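Local coordinates for HRDC domain-containing protein (Bifidobacterium adolescentis ATCC 15703, PDB 3CYM) that is uncharacterised but probably acts as a 3'-5' exonuclease on nucleic acid, in the manner of ribonuclease D, at residues 252-255 against 256-259. Numbering follows the deposited sequence.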
ATOM      1  N   ASP A 252       6.418 -19.120   0.292  1.00 24.08           N
ATOM      2  CA  ASP A 252       6.427 -17.890  -0.520  1.00 19.77           C
ATOM      3  C   ASP A 252       5.264 -17.846  -1.520  1.00 19.79           C
ATOM      4  O   ASP A 252       5.461 -17.866  -2.736  1.00 14.97           O
ATOM      5  CB  ASP A 252       7.791 -17.701  -1.199  1.00 21.88           C
ATOM      6  CG  ASP A 252       7.970 -16.319  -1.785  1.00 19.01           C
ATOM      7  OD1 ASP A 252       7.176 -15.407  -1.457  1.00 19.51           O
ATOM      8  OD2 ASP A 252       8.917 -16.150  -2.580  1.00 23.73           O
ATOM      9  N   ILE A 253       4.050 -17.794  -0.985  1.00 18.88           N
ATOM     10  CA  ILE A 253       2.835 -17.841  -1.788  1.00 20.31           C
ATOM     11  C   ILE A 253       1.742 -17.066  -1.056  1.00 18.58           C
ATOM     12  O   ILE A 253       1.732 -17.034   0.177  1.00 20.70           O
ATOM     13  CB  ILE A 253       2.425 -19.332  -2.102  1.00 20.06           C
ATOM     14  CG1 ILE A 253       1.233 -19.408  -3.070  1.00 15.93           C
ATOM     15  CG2 ILE A 253       2.229 -20.138  -0.813  1.00 20.89           C
ATOM     16  CD1 ILE A 253       0.854 -20.816  -3.481  1.00 15.03           C
ATOM     17  N   ALA A 254       0.857 -16.411  -1.812  1.00 17.77           N
ATOM     18  CA  ALA A 254      -0.293 -15.699  -1.246  1.00 18.74           C
ATOM     19  C   ALA A 254      -1.127 -16.651  -0.394  1.00 18.03           C
ATOM     20  O   ALA A 254      -1.529 -17.705  -0.880  1.00 22.01           O
ATOM     21  CB  ALA A 254      -1.139 -15.105  -2.352  1.00 15.37           C
ATOM     22  N   PRO A 255      -1.363 -16.295   0.887  1.00 22.25           N
ATOM     23  CA  PRO A 255      -2.066 -17.137   1.866  1.00 20.11           C
ATOM     24  C   PRO A 255      -3.377 -17.753   1.371  1.00 22.37           C
ATOM     25  O   PRO A 255      -3.642 -18.923   1.647  1.00 19.41           O
ATOM     26  CB  PRO A 255      -2.332 -16.177   3.020  1.00 20.73           C
ATOM     27  CG  PRO A 255      -1.235 -15.188   2.937  1.00 24.15           C
ATOM     28  CD  PRO A 255      -0.911 -15.026   1.489  1.00 20.43           C
ATOM     29  N   THR A 256      -4.163 -16.984   0.616  1.00 22.26           N
ATOM     30  CA  THR A 256      -5.468 -17.445   0.138  1.00 20.48           C
ATOM     31  C   THR A 256      -5.388 -18.426  -1.035  1.00 21.41           C
ATOM     32  O   THR A 256      -6.412 -18.951  -1.486  1.00 17.77           O
ATOM     33  CB  THR A 256      -6.375 -16.270  -0.232  1.00 19.85           C
ATOM     34  OG1 THR A 256      -5.653 -15.374  -1.078  1.00 22.65           O
ATOM     35  CG2 THR A 256      -6.834 -15.529   1.026  1.00 16.60           C
ATOM     36  N   LEU A 257      -4.177 -18.656  -1.539  1.00 19.88           N
ATOM     37  CA  LEU A 257      -3.944 -19.720  -2.506  1.00 19.20           C
ATOM     38  C   LEU A 257      -3.796 -21.068  -1.800  1.00 22.10           C
ATOM     39  O   LEU A 257      -4.065 -22.120  -2.382  1.00 26.09           O
ATOM     40  CB  LEU A 257      -2.726 -19.412  -3.389  1.00 18.43           C
ATOM     41  CG  LEU A 257      -2.943 -18.393  -4.516  1.00 17.63           C
ATOM     42  CD1 LEU A 257      -1.627 -17.874  -5.067  1.00 17.47           C
ATOM     43  CD2 LEU A 257      -3.776 -19.006  -5.630  1.00 18.34           C
ATOM     44  N   LEU A 258      -3.381 -21.030  -0.537  1.00 25.04           N
ATOM     45  CA  LEU A 258      -3.210 -22.244   0.258  1.00 23.16           C
ATOM     46  C   LEU A 258      -4.518 -22.722   0.869  1.00 22.19           C
ATOM     47  O   LEU A 258      -4.768 -23.920   0.975  1.00 21.66           O
ATOM     48  CB  LEU A 258      -2.183 -22.007   1.362  1.00 20.53           C
ATOM     49  CG  LEU A 258      -0.750 -21.782   0.895  1.00 23.39           C
ATOM     50  CD1 LEU A 258       0.181 -21.861   2.092  1.00 18.96           C
ATOM     51  CD2 LEU A 258      -0.343 -22.803  -0.189  1.00 20.14           C
ATOM     52  N   LEU A 259      -5.341 -21.765   1.282  1.00 22.82           N
ATOM     53  CA  LEU A 259      -6.604 -22.044   1.938  1.00 18.53           C
ATOM     54  C   LEU A 259      -7.475 -20.794   1.814  1.00 21.52           C
ATOM     55  O   LEU A 259      -7.042 -19.680   2.143  1.00 23.17           O
ATOM     56  CB  LEU A 259      -6.368 -22.438   3.410  1.00 12.80           C
ATOM     57  CG  LEU A 259      -7.545 -22.859   4.294  1.00 11.67           C
ATOM     58  CD1 LEU A 259      -8.131 -24.199   3.868  1.00  5.16           C
ATOM     59  CD2 LEU A 259      -7.100 -22.908   5.743  1.00 13.04           C
TER
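Ala254 and Leu257 are joined through their backbones where the chain winds into the short helical turn 255-258. Asp252, with positive phi, breaks away from the preceding helix; Ile253 and Ala254 are extended, and Pro255 already belongs to the turn. Leu257 N donates to Ala254 O over 2.9 Å. One residue on, Pro255 O receives Leu258 N at 3.0 Å and a weak bond from Leu259 N at 3.3 Å. Two successive i to i+3 bonds of this kind describe a single turn with 3-10 character. Pro255 takes part through its O, and a proline, having no N-H to give, is tolerated early in such a turn.

Ile253, just before the turn, reaches forward along the chain to Leu257 and Leu258. CG1 stands anti to the backbone N (chi1 -174°) and chi2 is also extended, which carries CD1 out to 3.8 Å from Leu257 CB; this tip also approaches Leu258 CD2, at 4.0 Å. Lower on the same branch, Ile253 CG1 lies 3.8 Å from Leu257 CD1, the two side chains crossing at about a right angle. The other branch, Ile253 CG2, packs against the fork of Leu258, 3.8 Å from its CD2. Ala254 CB adds a lighter touch on Leu257 CD1 at 3.9 Å. Replacing Ile253 with an alanine would probably open a gap beside the turn, with Leu257 and Leu258 both losing a neighbour that limits their movement.

Around this cluster, Leu258 rests on Leu247 of helix 231-250, Leu259 on Ile264 of helix 261-270, Leu257 on Ile290 and Ile253 on Tyr303, while Asp252 makes a salt bridge with Arg52. The chemistry is thus divided: backbone bonds set the turn, and buried apolar contacts fasten it within the helical HRDC domain.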